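Local coordinates for 2-dehydropantoate 2-reductase (Enterococcus faecium DO, PDB 5X20), which probably catalyses the reduction of ketopantoate to (R)-pantoate in pantothenate biosynthesis, with a nicotinamide dinucleotide as hydride donor, at residues L73-T78 / E99-L104; K2-G7 / L27-W32. All coordinates share one frame; numbering follows the deposited sequence.

Contact 1 of 2, residues L73-T78 / E99-L104; sequences LIILFT and EVLCLL. With NAD (nicotinamide-adenine-dinucleotide), chain G.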
loop_
_atom_site.group_PDB
_atom_site.type_symbol
_atom_site.label_atom_id
_atom_site.label_comp_id
_atom_site.label_asym_id
_atom_site.label_seq_id
_atom_site.Cartn_x
_atom_site.Cartn_y
_atom_site.Cartn_z
ATOM N N LEU A 73 -32.960 13.649 21.114
ATOM C CA LEU A 73 -32.172 12.633 20.434
ATOM C C LEU A 73 -31.005 13.322 19.770
ATOM O O LEU A 73 -31.207 14.278 19.033
ATOM C CB LEU A 73 -32.986 11.859 19.369
ATOM C CG LEU A 73 -32.156 10.932 18.453
ATOM C CD1 LEU A 73 -31.490 9.809 19.244
ATOM C CD2 LEU A 73 -32.989 10.363 17.314
ATOM N N ILE A 74 -29.806 12.853 20.090
ATOM C CA ILE A 74 -28.562 13.271 19.426
ATOM C C ILE A 74 -28.029 12.116 18.602
ATOM O O ILE A 74 -27.867 11.012 19.110
ATOM C CB ILE A 74 -27.489 13.660 20.410
ATOM C CG1 ILE A 74 -27.993 14.783 21.311
ATOM C CG2 ILE A 74 -26.235 14.098 19.665
ATOM C CD1 ILE A 74 -27.034 15.163 22.462
ATOM N N ILE A 75 -27.839 12.363 17.308
ATOM C CA ILE A 75 -27.278 11.361 16.396
ATOM C C ILE A 75 -25.880 11.780 16.035
ATOM O O ILE A 75 -25.678 12.838 15.452
ATOM C CB ILE A 75 -28.080 11.205 15.129
ATOM C CG1 ILE A 75 -29.511 10.807 15.487
ATOM C CG2 ILE A 75 -27.436 10.142 14.254
ATOM C CD1 ILE A 75 -30.431 10.591 14.288
ATOM N N LEU A 76 -24.900 10.983 16.426
ATOM C CA LEU A 76 -23.513 11.335 16.175
ATOM C C LEU A 76 -23.153 10.877 14.814
ATOM O O LEU A 76 -23.407 9.716 14.485
ATOM C CB LEU A 76 -22.594 10.690 17.207
ATOM C CG LEU A 76 -22.857 11.035 18.661
ATOM C CD1 LEU A 76 -22.302 9.947 19.574
ATOM C CD2 LEU A 76 -22.283 12.397 19.072
ATOM N N PHE A 77 -22.564 11.784 14.036
ATOM C CA PHE A 77 -22.125 11.495 12.681
ATOM C C PHE A 77 -20.860 12.263 12.279
ATOM O O PHE A 77 -20.640 12.517 11.094
ATOM C CB PHE A 77 -23.252 11.730 11.676
ATOM C CG PHE A 77 -23.889 10.462 11.187
ATOM C CD1 PHE A 77 -23.108 9.401 10.759
ATOM C CD2 PHE A 77 -25.266 10.325 11.165
ATOM C CE1 PHE A 77 -23.689 8.230 10.311
ATOM C CE2 PHE A 77 -25.853 9.156 10.718
ATOM C CZ PHE A 77 -25.063 8.107 10.291
ATOM N N THR A 78 -20.024 12.623 13.254
ATOM C CA THR A 78 -18.677 13.067 12.936
ATOM C C THR A 78 -17.824 11.899 12.385
ATOM O O THR A 78 -18.221 10.729 12.424
ATOM C CB THR A 78 -17.947 13.632 14.161
ATOM O OG1 THR A 78 -17.724 12.580 15.126
ATOM C CG2 THR A 78 -18.710 14.762 14.784
ATOM N N GLU A 99 -31.642 10.560 24.387
ATOM C CA GLU A 99 -31.048 9.424 23.696
ATOM C C GLU A 99 -29.827 9.886 22.827
ATOM O O GLU A 99 -29.882 10.944 22.167
ATOM C CB GLU A 99 -32.097 8.731 22.852
ATOM C CG GLU A 99 -33.219 8.143 23.706
ATOM C CD GLU A 99 -34.224 7.355 22.880
ATOM O OE1 GLU A 99 -34.180 7.470 21.625
ATOM O OE2 GLU A 99 -35.027 6.612 23.474
ATOM N N VAL A 100 -28.742 9.135 22.891
ATOM C CA VAL A 100 -27.561 9.406 22.083
ATOM C C VAL A 100 -27.259 8.191 21.213
ATOM O O VAL A 100 -27.001 7.101 21.693
ATOM C CB VAL A 100 -26.351 9.733 22.956
ATOM C CG1 VAL A 100 -25.143 10.052 22.103
ATOM C CG2 VAL A 100 -26.659 10.921 23.870
ATOM N N LEU A 101 -27.344 8.386 19.898
ATOM C CA LEU A 101 -27.140 7.294 18.950
ATOM C C LEU A 101 -25.872 7.514 18.151
ATOM O O LEU A 101 -25.681 8.569 17.511
ATOM C CB LEU A 101 -28.337 7.216 18.003
ATOM C CG LEU A 101 -28.243 6.245 16.834
ATOM C CD1 LEU A 101 -28.196 4.787 17.293
ATOM C CD2 LEU A 101 -29.415 6.444 15.882
ATOM N N CYS A 102 -25.049 6.492 18.129
ATOM C CA CYS A 102 -23.792 6.529 17.380
ATOM C C CYS A 102 -23.890 5.523 16.227
ATOM O O CYS A 102 -24.033 4.338 16.463
ATOM C CB CYS A 102 -22.621 6.116 18.276
ATOM S SG CYS A 102 -21.058 6.033 17.400
ATOM N N LEU A 103 -23.732 6.034 15.027
ATOM C CA LEU A 103 -23.727 5.232 13.835
ATOM C C LEU A 103 -22.430 5.347 13.015
ATOM O O LEU A 103 -22.377 4.966 11.829
ATOM C CB LEU A 103 -24.913 5.649 12.961
ATOM C CG LEU A 103 -26.286 5.363 13.544
ATOM C CD1 LEU A 103 -27.365 5.846 12.596
ATOM C CD2 LEU A 103 -26.421 3.885 13.896
ATOM N N LEU A 104 -21.375 5.838 13.643
ATOM C CA LEU A 104 -20.063 5.924 12.954
ATOM C C LEU A 104 -19.529 4.549 12.541
ATOM O O LEU A 104 -19.803 3.532 13.185
ATOM C CB LEU A 104 -19.032 6.554 13.883
ATOM C CG LEU A 104 -18.899 8.051 13.949
ATOM C CD1 LEU A 104 -20.111 8.673 14.620
ATOM C CD2 LEU A 104 -17.657 8.429 14.736
HETATM P PA NAD G . -17.771 13.842 6.560
HETATM O O1A NAD G . -16.277 13.919 6.486
HETATM O O2A NAD G . -18.634 14.248 5.367
HETATM O O5B NAD G . -18.243 14.777 7.762
HETATM C C5B NAD G . -17.668 14.661 9.045
HETATM C C4B NAD G . -17.471 16.024 9.687
HETATM O O4B NAD G . -16.337 16.584 9.067
HETATM C C3B NAD G . -18.609 17.016 9.467
HETATM O O3B NAD G . -18.712 17.827 10.601
HETATM C C2B NAD G . -18.134 17.830 8.312
HETATM O O2B NAD G . -18.695 19.129 8.175
HETATM C C1B NAD G . -16.663 17.873 8.654
HETATM N N9A NAD G . -15.916 18.183 7.443
HETATM C C8A NAD G . -16.052 17.599 6.260
HETATM N N7A NAD G . -15.230 18.166 5.373
HETATM C C5A NAD G . -14.576 19.140 6.001
HETATM C C6A NAD G . -13.570 20.137 5.626
HETATM N N6A NAD G . -13.069 20.201 4.367
HETATM N N1A NAD G . -13.192 20.974 6.593
HETATM C C2A NAD G . -13.653 20.916 7.850
HETATM N N3A NAD G . -14.591 20.063 8.280
HETATM C C4A NAD G . -15.061 19.160 7.385
HETATM O O3 NAD G . -18.012 12.340 7.028
HETATM P PN NAD G . -19.253 11.379 6.696
HETATM O O1N NAD G . -18.946 10.808 5.306
HETATM O O2N NAD G . -20.608 11.963 6.982
HETATM O O5D NAD G . -18.912 10.174 7.692
HETATM C C5D NAD G . -19.414 10.197 9.022
HETATM C C4D NAD G . -19.392 8.799 9.650
HETATM O O4D NAD G . -20.267 7.941 8.890
HETATM C C3D NAD G . -17.990 8.239 9.508
HETATM O O3D NAD G . -17.607 7.472 10.632
HETATM C C2D NAD G . -18.067 7.383 8.247
HETATM O O2D NAD G . -17.086 6.340 8.194
HETATM C C1D NAD G . -19.490 6.867 8.351
HETATM N N1N NAD G . -20.097 6.401 7.112
HETATM C C2N NAD G . -20.010 7.178 6.008
HETATM C C3N NAD G . -20.571 6.723 4.802
HETATM C C7N NAD G . -20.576 7.553 3.537
HETATM O O7N NAD G . -21.095 7.085 2.532
HETATM N N7N NAD G . -20.180 8.830 3.528
HETATM C C4N NAD G . -21.261 5.495 4.815
HETATM C C5N NAD G . -21.380 4.747 6.021
HETATM C C6N NAD G . -20.823 5.219 7.172
#
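Strands 73-76 and 99-102, joined through helix 83-90, form a parallel beta-alpha-beta unit of the Rossmann domain, and L73 to L76 run level with E99 to C102. Three nearly straight backbone bonds tie them: I74 N to E99 O, L101 N to I74 O and L76 N to L101 O, each 2.8 Å. On the face carrying I74, V100, L76 and C102, L76 CD1 lies 3.8 Å from V100 CG1 and reaches CB of C102; the L76 side chain also touches I113, L83 and L87. On the other face L73 CD1 rests 3.8 Å from E99 CB; L73 has CG anti to the backbone N (chi1 170°), with chi2 64° bringing CD1 toward E99.

Past the strand ends, F77 brings CZ obliquely within 3.6 Å of L103 CB, while O4D of NAD sits near the plane of the same ring at its edge. L104 pushes its isobutyl group against the T78 carbonyl, with CG 3.2 Å from T78 O and 3.6 Å from O3D of NAD. Loops following the carboxyl ends of parallel strands, lined up along the dinucleotide, are the hallmark of a Rossmann cofactor site.

Contact 2 of 2, residues K2-G7 / L27-W32; sequences KIAIAG and LLIDGW. With NAD (nicotinamide-adenine-dinucleotide), chain G.
I5 and L28 lie side by side and point the same way, so that L28 CD2 rests 3.8 Å from I5 CG1 and touches CB of the same residue. The opposite face of the sheet pairs small with large: I29 has CG1 anti to its carbonyl carbon (chi1 -54°), and with an extended chi2 of 173° its CD1 reaches A4 CB at 4.0 Å. L27 on this face packs on V60 of the next strand. At the start of strand 2-6 K2, poorly ordered, crosses L27 obliquely with NZ near CB; its modelled salt bridge to E25 is correspondingly uncertain. Between these two layers of side chains four backbone hydrogen bonds of a parallel ladder run from L27 N to I3 O up to G7 N to I29 O.

Beyond the ladder D30 turns its carboxylate to the adenosine ribose, with hydrogen bonds from O3B of NAD to OD1 and from O2B to OD2, the second 2.7 Å long; the first, at 2.5 Å, is shorter than usual and its exact length doubtful. Both oxygens have a second grip: OD1 accepts from the amide of A8, and OD2 from W32 N in an Asx turn, which should help fix the carboxylate's rotation. The W32 indole lies over the adenine, with C6A 3.5 Å above the ring plane, over its centre. G7 is the first glycine of what fits a GxGxxG Rossmann motif, and an acidic residue ending the second strand and facing both ribose hydroxyls, consistent with binding NAD, is a classic feature of the Rossmann fold.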
loop_
_atom_site.group_PDB
_atom_site.type_symbol
_atom_site.label_atom_id
_atom_site.label_comp_id
_atom_site.label_asym_id
_atom_site.label_seq_id
_atom_site.Cartn_x
_atom_site.Cartn_y
_atom_site.Cartn_z
ATOM N N LYS A 2 -37.410 16.660 19.002
ATOM C CA LYS A 2 -36.289 17.520 18.639
ATOM C C LYS A 2 -35.042 16.609 18.486
ATOM O O LYS A 2 -34.659 15.904 19.419
ATOM C CB LYS A 2 -36.019 18.632 19.658
ATOM C CG LYS A 2 -36.351 20.034 19.146
ATOM C CD LYS A 2 -35.132 20.928 18.911
ATOM C CE LYS A 2 -34.613 20.816 17.480
ATOM N NZ LYS A 2 -34.553 22.091 16.705
ATOM N N ILE A 3 -34.432 16.615 17.302
ATOM C CA ILE A 3 -33.275 15.801 16.999
ATOM C C ILE A 3 -32.124 16.698 16.641
ATOM O O ILE A 3 -32.244 17.585 15.787
ATOM C CB ILE A 3 -33.541 14.842 15.824
ATOM C CG1 ILE A 3 -34.750 13.956 16.131
ATOM C CG2 ILE A 3 -32.340 13.954 15.613
ATOM C CD1 ILE A 3 -35.349 13.236 14.945
ATOM N N ALA A 4 -30.993 16.468 17.310
ATOM C CA ALA A 4 -29.766 17.134 16.958
ATOM C C ALA A 4 -28.903 16.130 16.194
ATOM O O ALA A 4 -28.768 14.956 16.589
ATOM C CB ALA A 4 -29.059 17.602 18.188
ATOM N N ILE A 5 -28.344 16.591 15.084
ATOM C CA ILE A 5 -27.394 15.828 14.305
ATOM C C ILE A 5 -26.021 16.413 14.650
ATOM O O ILE A 5 -25.688 17.556 14.257
ATOM C CB ILE A 5 -27.590 16.020 12.799
ATOM C CG1 ILE A 5 -29.013 15.621 12.370
ATOM C CG2 ILE A 5 -26.528 15.240 12.036
ATOM C CD1 ILE A 5 -29.392 14.172 12.550
ATOM N N ALA A 6 -25.242 15.653 15.396
ATOM C CA ALA A 6 -23.957 16.141 15.843
ATOM C C ALA A 6 -23.048 15.576 14.777
ATOM O O ALA A 6 -22.777 14.387 14.762
ATOM C CB ALA A 6 -23.666 15.664 17.261
ATOM N N GLY A 7 -22.569 16.455 13.900
ATOM C CA GLY A 7 -21.620 16.097 12.863
ATOM C C GLY A 7 -22.382 16.059 11.557
ATOM O O GLY A 7 -22.770 14.990 11.088
ATOM N N LEU A 27 -31.995 20.017 14.486
ATOM C CA LEU A 27 -30.923 20.957 14.621
ATOM C C LEU A 27 -29.590 20.298 14.128
ATOM O O LEU A 27 -29.204 19.244 14.619
ATOM C CB LEU A 27 -30.810 21.353 16.092
ATOM C CG LEU A 27 -29.625 22.245 16.451
ATOM C CD1 LEU A 27 -29.695 23.601 15.745
ATOM C CD2 LEU A 27 -29.519 22.435 17.958
ATOM N N LEU A 28 -28.873 20.953 13.216
ATOM C CA LEU A 28 -27.530 20.519 12.832
ATOM C C LEU A 28 -26.489 21.201 13.671
ATOM O O LEU A 28 -26.605 22.376 13.983
ATOM C CB LEU A 28 -27.229 20.823 11.377
ATOM C CG LEU A 28 -28.278 20.366 10.363
ATOM C CD1 LEU A 28 -27.899 20.806 8.968
ATOM C CD2 LEU A 28 -28.534 18.854 10.407
ATOM N N ILE A 29 -25.478 20.427 14.064
ATOM C CA ILE A 29 -24.368 20.936 14.837
ATOM C C ILE A 29 -23.089 20.484 14.118
ATOM O O ILE A 29 -22.987 19.317 13.734
ATOM C CB ILE A 29 -24.369 20.362 16.250
ATOM C CG1 ILE A 29 -25.704 20.593 16.934
ATOM C CG2 ILE A 29 -23.240 20.992 17.038
ATOM C CD1 ILE A 29 -25.836 19.914 18.275
ATOM N N ASP A 30 -22.166 21.396 13.885
ATOM C CA ASP A 30 -21.010 21.113 13.064
ATOM C C ASP A 30 -19.856 21.985 13.438
ATOM O O ASP A 30 -20.030 23.027 14.059
ATOM C CB ASP A 30 -21.316 21.297 11.580
ATOM C CG ASP A 30 -20.449 20.413 10.710
ATOM O OD1 ASP A 30 -20.753 19.204 10.654
ATOM O OD2 ASP A 30 -19.438 20.906 10.117
ATOM N N GLY A 31 -18.665 21.537 13.088
ATOM C CA GLY A 31 -17.450 22.243 13.415
ATOM C C GLY A 31 -16.821 22.955 12.245
ATOM O O GLY A 31 -15.820 23.598 12.404
ATOM N N TRP A 32 -17.359 22.812 11.041
ATOM C CA TRP A 32 -16.743 23.416 9.877
ATOM C C TRP A 32 -17.419 24.769 9.600
ATOM O O TRP A 32 -18.561 24.829 9.109
ATOM C CB TRP A 32 -16.914 22.471 8.680
ATOM C CG TRP A 32 -16.279 22.899 7.387
ATOM C CD1 TRP A 32 -15.352 23.885 7.211
ATOM C CD2 TRP A 32 -16.495 22.317 6.093
ATOM N NE1 TRP A 32 -14.991 23.972 5.917
ATOM C CE2 TRP A 32 -15.671 23.032 5.187
ATOM C CE3 TRP A 32 -17.287 21.266 5.610
ATOM C CZ2 TRP A 32 -15.615 22.735 3.832
ATOM C CZ3 TRP A 32 -17.256 20.986 4.263
ATOM C CH2 TRP A 32 -16.413 21.715 3.382
HETATM P PA NAD G . -17.771 13.842 6.560
HETATM O O1A NAD G . -16.277 13.919 6.486
HETATM O O2A NAD G . -18.634 14.248 5.367
HETATM O O5B NAD G . -18.243 14.777 7.762
HETATM C C5B NAD G . -17.668 14.661 9.045
HETATM C C4B NAD G . -17.471 16.024 9.687
HETATM O O4B NAD G . -16.337 16.584 9.067
HETATM C C3B NAD G . -18.609 17.016 9.467
HETATM O O3B NAD G . -18.712 17.827 10.601
HETATM C C2B NAD G . -18.134 17.830 8.312
HETATM O O2B NAD G . -18.695 19.129 8.175
HETATM C C1B NAD G . -16.663 17.873 8.654
HETATM N N9A NAD G . -15.916 18.183 7.443
HETATM C C8A NAD G . -16.052 17.599 6.260
HETATM N N7A NAD G . -15.230 18.166 5.373
HETATM C C5A NAD G . -14.576 19.140 6.001
HETATM C C6A NAD G . -13.570 20.137 5.626
HETATM N N6A NAD G . -13.069 20.201 4.367
HETATM N N1A NAD G . -13.192 20.974 6.593
HETATM C C2A NAD G . -13.653 20.916 7.850
HETATM N N3A NAD G . -14.591 20.063 8.280
HETATM C C4A NAD G . -15.061 19.160 7.385
HETATM O O3 NAD G . -18.012 12.340 7.028
HETATM P PN NAD G . -19.253 11.379 6.696
HETATM O O1N NAD G . -18.946 10.808 5.306
HETATM O O2N NAD G . -20.608 11.963 6.982
HETATM O O5D NAD G . -18.912 10.174 7.692
HETATM C C5D NAD G . -19.414 10.197 9.022
HETATM C C4D NAD G . -19.392 8.799 9.650
HETATM O O4D NAD G . -20.267 7.941 8.890
HETATM C C3D NAD G . -17.990 8.239 9.508
HETATM O O3D NAD G . -17.607 7.472 10.632
HETATM C C2D NAD G . -18.067 7.383 8.247
HETATM O O2D NAD G . -17.086 6.340 8.194
HETATM C C1D NAD G . -19.490 6.867 8.351
HETATM N N1N NAD G . -20.097 6.401 7.112
HETATM C C2N NAD G . -20.010 7.178 6.008
HETATM C C3N NAD G . -20.571 6.723 4.802
HETATM C C7N NAD G . -20.576 7.553 3.537
HETATM O O7N NAD G . -21.095 7.085 2.532
HETATM N N7N NAD G . -20.180 8.830 3.528
HETATM C C4N NAD G . -21.261 5.495 4.815
HETATM C C5N NAD G . -21.380 4.747 6.021
HETATM C C6N NAD G . -20.823 5.219 7.172
#

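In the fold
Contact 2 closes before contact 1 opens along the chain, each a separate beta-alpha-beta unit, and their centres lie 10 Å apart in one mixed sheet. Strands 2-6 and 73-76 are neighbours there, so the four strands run 25-30, 2-6, 73-76, 99-102 in parallel. The seam between the contacts is backbone: L73 O lies 2.8 Å from A4 N and F77 N 2.7 Å from A6 O, both probable hydrogen bonds. All four strands end toward NAD, which lies across their carboxyl ends: residues 27-32 take its adenosine half, while residues 73-78 and 99-104 both touch the nicotinamide ribose. Together the two units supply four adjacent parallel strands of the sheet that carries the dinucleotide.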